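Local coordinates for protein ArtJ (Geobacillus stearothermophilus, PDB 2PVU) that binds arginine, lysine and histidine as the solute-binding protein of an ATP-binding cassette transporter, here holding lysine, at residues V46-A51 / G61-F66; P91-L96 / S106-T111. All blocks are in the same frame, centred on the assembly; numbering follows the deposited sequence.

Interaction 1: V46-A51 / G61-F66; sequences VGTDAA and GKIVGF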
loop_
_atom_site.group_PDB
_atom_site.type_symbol
_atom_site.label_atom_id
_atom_site.label_comp_id
_atom_site.label_asym_id
_atom_site.label_seq_id
_atom_site.Cartn_x
_atom_site.Cartn_y
_atom_site.Cartn_z
ATOM N N VAL A 46 1.436 -13.764 8.489
ATOM C CA VAL A 46 1.193 -12.406 7.996
ATOM C C VAL A 46 1.298 -12.413 6.465
ATOM O O VAL A 46 2.300 -12.859 5.937
ATOM C CB VAL A 46 2.225 -11.365 8.567
ATOM C CG1 VAL A 46 1.803 -9.928 8.149
ATOM C CG2 VAL A 46 2.362 -11.462 10.080
ATOM N N GLY A 47 0.245 -11.984 5.769
ATOM C CA GLY A 47 0.285 -11.908 4.296
ATOM C C GLY A 47 0.584 -10.531 3.749
ATOM O O GLY A 47 0.317 -9.506 4.393
ATOM N N THR A 48 1.088 -10.502 2.512
ATOM C CA THR A 48 1.414 -9.255 1.819
ATOM C C THR A 48 1.425 -9.502 0.312
ATOM O O THR A 48 1.442 -10.661 -0.151
ATOM C CB THR A 48 2.783 -8.685 2.285
ATOM O OG1 THR A 48 2.925 -7.305 1.879
ATOM C CG2 THR A 48 3.991 -9.522 1.747
ATOM N N ASP A 49 1.378 -8.394 -0.437
ATOM C CA ASP A 49 1.485 -8.406 -1.919
ATOM C C ASP A 49 2.830 -7.797 -2.206
ATOM O O ASP A 49 2.913 -6.561 -2.316
ATOM C CB ASP A 49 0.339 -7.559 -2.520
ATOM C CG ASP A 49 0.552 -7.213 -3.992
ATOM O OD1 ASP A 49 1.134 -8.088 -4.698
ATOM O OD2 ASP A 49 0.155 -6.099 -4.419
ATOM N N ALA A 50 3.913 -8.616 -2.270
ATOM C CA ALA A 50 5.242 -7.979 -2.348
ATOM C C ALA A 50 5.564 -7.590 -3.784
ATOM O O ALA A 50 6.488 -8.151 -4.379
ATOM C CB ALA A 50 6.342 -8.878 -1.814
ATOM N N ALA A 51 4.829 -6.601 -4.292
ATOM C CA ALA A 51 5.057 -6.018 -5.616
ATOM C C ALA A 51 4.695 -4.546 -5.546
ATOM O O ALA A 51 3.901 -4.031 -6.391
ATOM C CB ALA A 51 4.198 -6.772 -6.693
ATOM N N GLY A 61 15.281 -12.794 -3.716
ATOM C CA GLY A 61 14.476 -13.863 -3.123
ATOM C C GLY A 61 13.910 -13.565 -1.741
ATOM O O GLY A 61 13.287 -14.442 -1.126
ATOM N N LYS A 62 14.136 -12.352 -1.233
ATOM C CA LYS A 62 13.666 -11.968 0.100
ATOM C C LYS A 62 12.613 -10.908 -0.101
ATOM O O LYS A 62 12.657 -10.201 -1.108
ATOM C CB LYS A 62 14.781 -11.346 0.947
ATOM C CG LYS A 62 16.018 -12.208 1.312
ATOM C CD LYS A 62 15.964 -13.698 0.928
ATOM C CE LYS A 62 15.499 -14.585 2.077
ATOM N NZ LYS A 62 16.530 -15.653 2.307
ATOM N N ILE A 63 11.691 -10.781 0.848
ATOM C CA ILE A 63 10.693 -9.700 0.833
ATOM C C ILE A 63 11.285 -8.556 1.650
ATOM O O ILE A 63 11.655 -8.757 2.810
ATOM C CB ILE A 63 9.325 -10.136 1.473
ATOM C CG1 ILE A 63 8.734 -11.358 0.736
ATOM C CG2 ILE A 63 8.323 -8.989 1.456
ATOM C CD1 ILE A 63 7.536 -12.032 1.500
ATOM N N VAL A 64 11.408 -7.376 1.042
ATOM C CA VAL A 64 12.011 -6.203 1.724
ATOM C C VAL A 64 11.072 -5.002 1.641
ATOM O O VAL A 64 10.133 -5.002 0.832
ATOM C CB VAL A 64 13.404 -5.848 1.115
ATOM C CG1 VAL A 64 14.366 -7.021 1.288
ATOM C CG2 VAL A 64 13.288 -5.432 -0.372
ATOM N N GLY A 65 11.326 -3.980 2.459
ATOM C CA GLY A 65 10.619 -2.733 2.306
ATOM C C GLY A 65 10.213 -2.106 3.625
ATOM O O GLY A 65 10.482 -2.668 4.736
ATOM N N PHE A 66 9.618 -0.923 3.511
ATOM C CA PHE A 66 9.234 -0.196 4.715
ATOM C C PHE A 66 8.249 -0.996 5.592
ATOM O O PHE A 66 8.392 -1.067 6.837
ATOM C CB PHE A 66 8.628 1.153 4.323
ATOM C CG PHE A 66 8.045 1.911 5.483
ATOM C CD1 PHE A 66 8.836 2.768 6.222
ATOM C CD2 PHE A 66 6.681 1.742 5.844
ATOM C CE1 PHE A 66 8.326 3.485 7.353
ATOM C CE2 PHE A 66 6.139 2.457 6.971
ATOM C CZ PHE A 66 6.949 3.333 7.713
#

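Interaction 2: P91-L96 / S106-T111; sequences PLFASL and SGITIT. With LYS (lysine), chain E.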
loop_
_atom_site.group_PDB
_atom_site.type_symbol
_atom_site.label_atom_id
_atom_site.label_comp_id
_atom_site.label_asym_id
_atom_site.label_seq_id
_atom_site.Cartn_x
_atom_site.Cartn_y
_atom_site.Cartn_z
ATOM N N PRO A 91 -5.714 -12.635 -3.237
ATOM C CA PRO A 91 -5.609 -13.724 -2.246
ATOM C C PRO A 91 -5.481 -13.276 -0.823
ATOM O O PRO A 91 -5.995 -13.974 0.053
ATOM C CB PRO A 91 -4.347 -14.473 -2.666
ATOM C CG PRO A 91 -4.375 -14.302 -4.234
ATOM C CD PRO A 91 -4.755 -12.810 -4.347
ATOM N N LEU A 92 -4.796 -12.154 -0.584
ATOM C CA LEU A 92 -4.591 -11.647 0.792
ATOM C C LEU A 92 -5.961 -11.399 1.444
ATOM O O LEU A 92 -6.218 -11.829 2.590
ATOM C CB LEU A 92 -3.719 -10.388 0.788
ATOM C CG LEU A 92 -3.638 -9.602 2.114
ATOM C CD1 LEU A 92 -3.134 -10.538 3.227
ATOM C CD2 LEU A 92 -2.739 -8.369 1.937
ATOM N N PHE A 93 -6.853 -10.754 0.704
ATOM C CA PHE A 93 -8.165 -10.427 1.259
ATOM C C PHE A 93 -9.038 -11.657 1.420
ATOM O O PHE A 93 -9.773 -11.782 2.409
ATOM C CB PHE A 93 -8.852 -9.320 0.445
ATOM C CG PHE A 93 -8.215 -7.969 0.675
ATOM C CD1 PHE A 93 -8.704 -7.100 1.648
ATOM C CD2 PHE A 93 -7.067 -7.620 -0.022
ATOM C CE1 PHE A 93 -8.077 -5.883 1.885
ATOM C CE2 PHE A 93 -6.421 -6.416 0.209
ATOM C CZ PHE A 93 -6.921 -5.541 1.170
ATOM N N ALA A 94 -8.953 -12.568 0.461
ATOM C CA ALA A 94 -9.656 -13.836 0.561
ATOM C C ALA A 94 -9.213 -14.641 1.777
ATOM O O ALA A 94 -10.058 -15.203 2.469
ATOM C CB ALA A 94 -9.478 -14.659 -0.716
ATOM N N SER A 95 -7.898 -14.669 2.036
ATOM C CA SER A 95 -7.279 -15.422 3.124
ATOM C C SER A 95 -7.508 -14.801 4.500
ATOM O O SER A 95 -7.528 -15.515 5.499
ATOM C CB SER A 95 -5.768 -15.504 2.874
ATOM O OG SER A 95 -5.533 -16.463 1.855
ATOM N N LEU A 96 -7.676 -13.488 4.553
ATOM C CA LEU A 96 -8.093 -12.818 5.787
ATOM C C LEU A 96 -9.516 -13.215 6.112
ATOM O O LEU A 96 -9.843 -13.488 7.282
ATOM C CB LEU A 96 -7.992 -11.274 5.692
ATOM C CG LEU A 96 -6.537 -10.766 5.685
ATOM C CD1 LEU A 96 -6.460 -9.379 5.080
ATOM C CD2 LEU A 96 -5.981 -10.787 7.113
ATOM N N SER A 106 0.498 -4.333 3.812
ATOM C CA SER A 106 0.650 -4.315 2.338
ATOM C C SER A 106 0.226 -2.945 1.765
ATOM O O SER A 106 -0.462 -2.915 0.720
ATOM C CB SER A 106 -0.196 -5.456 1.724
ATOM O OG SER A 106 0.181 -5.828 0.393
ATOM N N GLY A 107 0.598 -1.849 2.444
ATOM C CA GLY A 107 0.279 -0.479 1.956
ATOM C C GLY A 107 -1.243 -0.356 1.878
ATOM O O GLY A 107 -1.766 0.265 0.978
ATOM N N ILE A 108 -1.937 -0.926 2.850
ATOM C CA ILE A 108 -3.443 -0.990 2.827
ATOM C C ILE A 108 -4.127 0.192 3.455
ATOM O O ILE A 108 -4.029 0.392 4.672
ATOM C CB ILE A 108 -3.978 -2.255 3.564
ATOM C CG1 ILE A 108 -3.255 -3.497 3.016
ATOM C CG2 ILE A 108 -5.565 -2.349 3.357
ATOM C CD1 ILE A 108 -3.368 -4.766 3.972
ATOM N N THR A 109 -4.879 0.930 2.652
ATOM C CA THR A 109 -5.637 2.076 3.155
ATOM C C THR A 109 -6.780 1.608 4.036
ATOM O O THR A 109 -7.536 0.702 3.686
ATOM C CB THR A 109 -6.171 2.927 1.997
ATOM O OG1 THR A 109 -5.067 3.402 1.202
ATOM C CG2 THR A 109 -6.989 4.116 2.499
ATOM N N ILE A 110 -6.880 2.225 5.199
ATOM C CA ILE A 110 -8.053 2.002 6.070
ATOM C C ILE A 110 -9.266 2.662 5.406
ATOM O O ILE A 110 -9.227 3.864 5.126
ATOM C CB ILE A 110 -7.831 2.719 7.449
ATOM C CG1 ILE A 110 -6.594 2.167 8.146
ATOM C CG2 ILE A 110 -9.113 2.614 8.338
ATOM C CD1 ILE A 110 -6.070 3.015 9.346
ATOM N N THR A 111 -10.363 1.928 5.175
ATOM C CA THR A 111 -11.585 2.560 4.621
ATOM C C THR A 111 -12.819 2.046 5.312
ATOM O O THR A 111 -12.805 0.955 5.891
ATOM C CB THR A 111 -11.810 2.309 3.100
ATOM O OG1 THR A 111 -12.056 0.914 2.880
ATOM C CG2 THR A 111 -10.587 2.760 2.302
HETATM N N LYS E . -3.357 1.899 -0.562
HETATM C CA LYS E . -4.183 1.417 -1.718
HETATM C C LYS E . -5.287 0.485 -1.199
HETATM O O LYS E . -6.160 0.081 -1.953
HETATM C CB LYS E . -3.311 0.657 -2.711
HETATM C CG LYS E . -2.612 -0.559 -2.056
HETATM C CD LYS E . -2.155 -1.585 -3.114
HETATM C CE LYS E . -1.054 -2.459 -2.532
HETATM N NZ LYS E . -0.704 -3.634 -3.496
HETATM O OXT LYS E . -5.305 0.105 -0.008
#

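Interaction 1: V46-A51 / G61-F66
I63 meets A50 and T48 through its two branches, and this one side chain carries all the contact made by 61-66. Walking along that segment, strand 62-64 is the second arm of a hairpin with strand 57-59, and I63 is the residue whose CB bond is directed at 46-51. Its CG2 stands anti to the backbone N (chi1 -58° for CG1), which extends this methyl to CB of A50, 3.8 Å away. The other branch ends in CD1, at 4.4 Å from CG2 of T48, a looser approach. M58 and L84 also touch I63. V64 is directed away, in keeping with the usual alternation along a strand, and the chain runs on to G65 at the N-cap of helix 66-78. On the facing segment, A50 is the centre of an inverse gamma turn, supported by a hydrogen bond of 2.8 Å from A51 N to D49 O. Polar groups are satisfied elsewhere: T48 OG1 bonds to I105 O, and D49 OD2 to Q153. With just 100 Å² buried and methyl groups alone meeting, dispersion and exclusion of water pack the hairpin against the end of strand 44-48 and the turn that follows, while D49 between the two touching residues serves the lysine pocket.

Interaction 2: P91-L96 / S106-T111
L92 and S106 meet because the leucine CG lies anti to its backbone N (chi1 169°), carrying CD2 off the helix to CB of S106 at 3.9 Å. For I108, chi1 of -51° places CG2 anti to the backbone N and turns CG1 beside it, and the two branches serve different partners. CG2 reaches CZ of F93 at 4.1 Å, lying near the ring plane, so the methyl abuts the edge of the phenyl group and not its face. CD1, at the end of the other branch, comes within 4.2 Å of L92 CD2, which thus bridges S106 and I108. Beyond these residues, W89 packs edge-to-face with F93, and I229 of strand 224-231 touches both F93 and I108.

The backbone of the same loop and T109 hold the bound lysine. The ligand N donates to G107 O at 2.8 Å and to T109 OG1 at 2.9 Å, while T109 N donates to the ligand OXT at 2.8 Å in a nearly straight bond (169°). R114, D196, Q153 and T157 also hydrogen-bond to the ligand. The loop therefore divides its chemistry: I108 and the CB of S106 pack on L92 and F93, while backbone and threonine groups recognise the alpha-amino and carboxylate groups, consistent with the helix backing the pocket wall in this family 3 binding protein.

Both contacts are buried, apolar and small, and they adjoin each other with centres about 13 Å apart. Interaction 1 sets the tip of strand 44-48 against a hairpin that is itself partly exposed; interaction 2 sets a pocket loop against helix 89-98. They meet where D49 N lies 3.0 Å from S106 OG, a probable hydrogen bond joining two pocket residues. L92 adds packing, its CD1 lying 3.8 Å from G47 C. The difference lies in their relation to lysine: 46-51 supplies D49, near the ligand's side-chain nitrogen, whereas 106-111 bonds to its alpha-amino and carboxylate groups and also borders its side chain, S106 O lying 3.3 Å from the ligand CE.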